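Local coordinates for inulin fructotransferase (Bacillus sp. snu-7, PDB 2INV), which probably cleaves inulin by intramolecular fructosyl transfer, releasing a cyclic di-fructose anhydride from the end of the polysaccharide chain, at residues I296-E301 with F334-P339; S374-L379 with A394-S399. All blocks are in the same frame, centred on the assembly; numbering follows the deposited sequence.

Contact 1: residues I296-E301 with F334-P339; sequences IRRTNE and FAYNVP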
# COMPACT_ATOMS: atom_id res chain seq x y z
N ILE A 296 -3.83 -9.20 -15.93
CA ILE A 296 -2.98 -9.00 -17.09
C ILE A 296 -3.79 -8.83 -18.36
O ILE A 296 -4.36 -9.78 -18.89
CB ILE A 296 -2.02 -10.19 -17.20
CG1 ILE A 296 -1.39 -10.43 -15.82
CG2 ILE A 296 -0.95 -9.93 -18.24
CD1 ILE A 296 -0.70 -11.75 -15.65
N ARG A 297 -3.84 -7.59 -18.84
CA ARG A 297 -4.59 -7.25 -20.03
C ARG A 297 -3.72 -6.79 -21.18
O ARG A 297 -3.01 -5.78 -21.11
CB ARG A 297 -5.64 -6.18 -19.70
CG ARG A 297 -5.89 -5.15 -20.80
CD ARG A 297 -6.45 -5.79 -22.04
NE ARG A 297 -7.66 -5.12 -22.50
CZ ARG A 297 -8.64 -5.73 -23.16
NH1 ARG A 297 -8.56 -7.03 -23.43
NH2 ARG A 297 -9.72 -5.04 -23.53
N ARG A 298 -3.79 -7.56 -22.26
CA ARG A 298 -3.04 -7.27 -23.47
C ARG A 298 -4.04 -6.82 -24.52
O ARG A 298 -5.11 -7.42 -24.67
CB ARG A 298 -2.32 -8.53 -23.94
CG ARG A 298 -1.78 -8.47 -25.36
CD ARG A 298 -0.74 -7.37 -25.51
NE ARG A 298 -0.83 -6.74 -26.82
CZ ARG A 298 -0.50 -7.32 -27.96
NH1 ARG A 298 -0.04 -8.56 -27.98
NH2 ARG A 298 -0.63 -6.65 -29.10
N THR A 299 -3.72 -5.74 -25.23
CA THR A 299 -4.61 -5.25 -26.27
C THR A 299 -3.78 -4.43 -27.24
O THR A 299 -2.55 -4.38 -27.14
CB THR A 299 -5.77 -4.40 -25.68
OG1 THR A 299 -6.78 -4.22 -26.68
CG2 THR A 299 -5.27 -3.05 -25.22
N ASN A 300 -4.45 -3.79 -28.19
CA ASN A 300 -3.73 -3.00 -29.18
C ASN A 300 -3.66 -1.53 -28.80
O ASN A 300 -4.58 -0.98 -28.18
CB ASN A 300 -4.40 -3.15 -30.55
CG ASN A 300 -5.88 -2.86 -30.51
OD1 ASN A 300 -6.62 -3.46 -29.73
ND2 ASN A 300 -6.32 -1.95 -31.36
N GLU A 301 -2.56 -0.89 -29.17
CA GLU A 301 -2.33 0.52 -28.90
C GLU A 301 -3.59 1.32 -29.22
O GLU A 301 -4.10 1.26 -30.34
CB GLU A 301 -1.16 1.02 -29.75
CG GLU A 301 -1.03 2.54 -29.81
CD GLU A 301 -0.73 3.15 -28.46
OE1 GLU A 301 0.41 2.96 -27.96
OE2 GLU A 301 -1.62 3.80 -27.89
N PHE A 334 -6.17 -13.16 -17.35
CA PHE A 334 -5.67 -12.66 -18.63
C PHE A 334 -6.79 -12.23 -19.56
O PHE A 334 -7.62 -13.04 -19.97
CB PHE A 334 -4.83 -13.73 -19.35
CG PHE A 334 -3.57 -14.12 -18.63
CD1 PHE A 334 -3.62 -14.94 -17.51
CD2 PHE A 334 -2.33 -13.69 -19.09
CE1 PHE A 334 -2.46 -15.33 -16.85
CE2 PHE A 334 -1.16 -14.07 -18.44
CZ PHE A 334 -1.22 -14.89 -17.33
N ALA A 335 -6.80 -10.95 -19.93
CA ALA A 335 -7.81 -10.40 -20.84
C ALA A 335 -7.06 -9.95 -22.09
O ALA A 335 -6.38 -8.92 -22.09
CB ALA A 335 -8.52 -9.22 -20.19
N TYR A 336 -7.18 -10.74 -23.15
CA TYR A 336 -6.48 -10.46 -24.39
C TYR A 336 -7.42 -10.09 -25.54
O TYR A 336 -8.25 -10.90 -25.98
CB TYR A 336 -5.61 -11.67 -24.74
CG TYR A 336 -4.79 -11.55 -25.99
CD1 TYR A 336 -5.39 -11.66 -27.25
CD2 TYR A 336 -3.41 -11.37 -25.93
CE1 TYR A 336 -4.64 -11.59 -28.41
CE2 TYR A 336 -2.65 -11.30 -27.10
CZ TYR A 336 -3.26 -11.41 -28.33
OH TYR A 336 -2.52 -11.34 -29.48
N ASN A 337 -7.29 -8.86 -26.02
CA ASN A 337 -8.11 -8.36 -27.12
C ASN A 337 -7.19 -7.72 -28.17
O ASN A 337 -6.76 -6.57 -28.02
CB ASN A 337 -9.10 -7.32 -26.61
CG ASN A 337 -10.17 -7.00 -27.62
OD1 ASN A 337 -11.03 -6.16 -27.38
ND2 ASN A 337 -10.15 -7.70 -28.74
N VAL A 338 -6.90 -8.47 -29.22
CA VAL A 338 -6.02 -7.99 -30.27
C VAL A 338 -6.52 -8.43 -31.65
O VAL A 338 -6.86 -9.59 -31.86
CB VAL A 338 -4.58 -8.52 -30.05
CG1 VAL A 338 -3.68 -8.07 -31.20
CG2 VAL A 338 -4.04 -8.00 -28.73
N PRO A 339 -6.62 -7.47 -32.58
CA PRO A 339 -7.06 -7.70 -33.96
C PRO A 339 -6.33 -8.88 -34.61
O PRO A 339 -5.10 -8.94 -34.59
CB PRO A 339 -6.73 -6.38 -34.64
CG PRO A 339 -7.09 -5.39 -33.58
CD PRO A 339 -6.59 -6.03 -32.28
O HOH W 1 -12.08 -6.31 -24.88

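Contact 2: residues S374-L379 with A394-S399; sequences SQHVVL and ASQITS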
# COMPACT_ATOMS: atom_id res chain seq x y z
N SER A 374 -6.56 -18.99 -28.51
CA SER A 374 -5.27 -18.70 -27.91
C SER A 374 -4.74 -19.86 -27.09
O SER A 374 -5.52 -20.63 -26.53
CB SER A 374 -5.40 -17.46 -27.02
OG SER A 374 -4.35 -17.38 -26.08
N GLN A 375 -3.42 -20.01 -27.05
CA GLN A 375 -2.84 -21.07 -26.24
C GLN A 375 -2.57 -20.40 -24.90
O GLN A 375 -1.68 -19.54 -24.79
CB GLN A 375 -1.54 -21.60 -26.86
CG GLN A 375 -1.74 -22.56 -28.05
CD GLN A 375 -2.75 -23.66 -27.78
OE1 GLN A 375 -3.90 -23.59 -28.22
NE2 GLN A 375 -2.33 -24.69 -27.04
N HIS A 376 -3.36 -20.79 -23.90
CA HIS A 376 -3.25 -20.24 -22.56
C HIS A 376 -1.87 -20.48 -21.97
O HIS A 376 -1.32 -19.61 -21.29
CB HIS A 376 -4.30 -20.89 -21.66
CG HIS A 376 -5.71 -20.60 -22.07
ND1 HIS A 376 -6.78 -20.85 -21.25
CD2 HIS A 376 -6.21 -20.09 -23.22
CE1 HIS A 376 -7.90 -20.51 -21.88
NE2 HIS A 376 -7.58 -20.04 -23.07
N VAL A 377 -1.33 -21.66 -22.23
CA VAL A 377 -0.03 -21.98 -21.71
C VAL A 377 0.75 -22.80 -22.71
O VAL A 377 0.23 -23.73 -23.33
CB VAL A 377 -0.14 -22.78 -20.39
CG1 VAL A 377 1.25 -23.00 -19.80
CG2 VAL A 377 -1.03 -22.05 -19.41
N VAL A 378 2.01 -22.44 -22.89
CA VAL A 378 2.88 -23.16 -23.80
C VAL A 378 4.15 -23.48 -23.05
O VAL A 378 4.79 -22.60 -22.47
CB VAL A 378 3.24 -22.33 -25.04
CG1 VAL A 378 4.30 -23.06 -25.87
CG2 VAL A 378 2.01 -22.09 -25.89
N LEU A 379 4.50 -24.75 -23.04
CA LEU A 379 5.71 -25.20 -22.38
C LEU A 379 6.65 -25.59 -23.51
O LEU A 379 6.36 -26.48 -24.30
CB LEU A 379 5.44 -26.39 -21.48
CG LEU A 379 4.33 -26.34 -20.38
CD1 LEU A 379 4.59 -25.59 -19.29
CD2 LEU A 379 3.06 -26.15 -20.80
N ALA A 394 -7.42 -28.98 -22.54
CA ALA A 394 -6.26 -29.60 -23.16
C ALA A 394 -5.91 -28.98 -24.51
O ALA A 394 -4.74 -29.02 -24.92
CB ALA A 394 -6.49 -31.09 -23.31
N SER A 395 -6.88 -28.41 -25.21
CA SER A 395 -6.58 -27.83 -26.51
C SER A 395 -6.18 -26.36 -26.44
O SER A 395 -5.89 -25.74 -27.46
CB SER A 395 -7.76 -28.02 -27.47
OG SER A 395 -8.91 -27.29 -27.05
N GLN A 396 -6.14 -25.82 -25.23
CA GLN A 396 -5.73 -24.43 -25.03
C GLN A 396 -4.35 -24.48 -24.37
O GLN A 396 -3.80 -23.44 -23.98
CB GLN A 396 -6.73 -23.69 -24.15
CG GLN A 396 -8.17 -23.63 -24.74
CD GLN A 396 -9.19 -23.00 -23.82
OE1 GLN A 396 -9.27 -23.34 -22.63
NE2 GLN A 396 -10.00 -22.09 -24.37
N ILE A 397 -3.79 -25.69 -24.29
CA ILE A 397 -2.48 -25.92 -23.68
C ILE A 397 -1.52 -26.71 -24.59
O ILE A 397 -1.85 -27.82 -25.04
CB ILE A 397 -2.63 -26.72 -22.37
CG1 ILE A 397 -3.55 -25.97 -21.41
CG2 ILE A 397 -1.27 -26.96 -21.74
CD1 ILE A 397 -3.80 -26.70 -20.10
N THR A 398 -0.35 -26.14 -24.86
CA THR A 398 0.64 -26.82 -25.69
C THR A 398 1.88 -27.16 -24.85
O THR A 398 2.55 -26.27 -24.33
CB THR A 398 1.12 -25.95 -26.87
OG1 THR A 398 0.02 -25.67 -27.75
CG2 THR A 398 2.21 -26.68 -27.66
N SER A 399 2.16 -28.45 -24.72
CA SER A 399 3.32 -28.89 -23.97
C SER A 399 4.26 -29.60 -24.93
O SER A 399 3.92 -30.66 -25.48
CB SER A 399 2.90 -29.83 -22.84
OG SER A 399 4.04 -30.44 -22.23

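Contact 1: residues I296-E301 with F334-P339
Three residue pairs, Ile296 with Phe334, Arg297 with Ala335 and Arg298 with Tyr336, lie in register on strands 296-299 and 334-337, whose axes run 5° from parallel. Ile296 and Phe334 point the same way, and CD1 of Ile296 sits over the ring face, a CH-pi contact with CD1 4.0 Å from the Phe334 centroid and 29° off its normal. On the same side of the sheet, CG of Arg298, anti to its backbone N (chi1 166°), reaches CD2 of Tyr336 at 3.4 Å. Bends at chi2 and chi3 then turn the Arg298 guanidinium so that CG2 of Val338, crossing obliquely, covers the centre of one face; Arg298 NE bonds back to Thr299 O at 2.9 Å. Asp315 takes both Arg298 NH1, in a salt bridge, and the Tyr336 hydroxyl, which ties the two ends together. On the other side, Arg297 and Asn337 run alongside each other, and water 1 joins Arg297 NH2 to Asn337 OD1. Arg297 NH1 donates to Ala335 O at 3.2 Å from above the carbonyl plane, while Arg298 N grips the same oxygen at 2.9 Å. Beyond the last clear pair, Thr299 OG1 donates to Asn337 O at 2.7 Å, within the carbonyl plane. Such in-register stacking of like-placed side chains on neighbouring coils, Ile296 over Phe334 and Arg298 beside Tyr336, is characteristic of the right-handed parallel beta-helix.

Contact 2: residues S374-L379 with A394-S399
Two straight backbone bonds hold strand 377-379 to strand 397-399. Thr398 N donates to Val377 O at 2.9 Å, and Leu379 N donates to Thr398 O at 2.8 Å; both have N-H...O angles of 165° and approach nearly along the C=O axis. Thr398 therefore uses its N-H and its carbonyl toward the same neighbour, as parallel pairing requires. At the corner the link is looser: His376 N lies 2.7 Å from Gln396 O, but the angle of 125° makes this a weak bond. The Gln375 side chain, bent at chi2, crosses that of Thr398 at about a right angle.

The chain turns at His376, so the residues before and after it belong to different faces of the right-handed parallel beta-helix, and this contact pairs successive coils near the C-terminal end, within the beta-helix repeat of the inulin fructotransferase family. The strand axes stay 4.7 Å apart and nearly parallel.

Outward from the backbone, His376 and Gln396 lie side by side and point the same way. CB of Gln396 rests over the centre of the imidazole, a CH-pi contact with CB 3.8 Å from the His376 centroid and only 9° off the normal. The Gln396 chain extends beyond CG along the ring, its amide tilted against the imidazole plane. Ser391 O holds His376 ND1 and Thr393 N holds Gln396 OE1, which fixes how both flat groups are turned. On the side of the sheet that carries Val378 and Thr398, the Val378 CG2 methyl meets Thr398 CB at 4.1 Å. On the other, CD2 of Leu379 approaches CG2 of Ile397 loosely at 4.5 Å, and both side chains also touch Val388.

Overall arrangement
Contact 1 and contact 2 are two separate coil-to-coil pairings along one beta-helix: contact 1 closes before contact 2 opens, and their centres are 17 Å apart, with nearest atoms about 6 Å apart and no direct touch. Strand 351-357 bridges them, since Gln352 packs against Phe334 and Tyr336 of contact 1 and bonds to Ser374 OG of contact 2. Contact 1 lies nearer the sugar: the Thr299 side chain is about 8 Å from a bound fructose, and Glu301 forms a salt bridge with Arg252 and a hydrogen bond to the backbone of Tyr303, both residues of a glycan pocket seen in the crystal. Contact 1 also meets a second subunit, whereas no other chain touches contact 2.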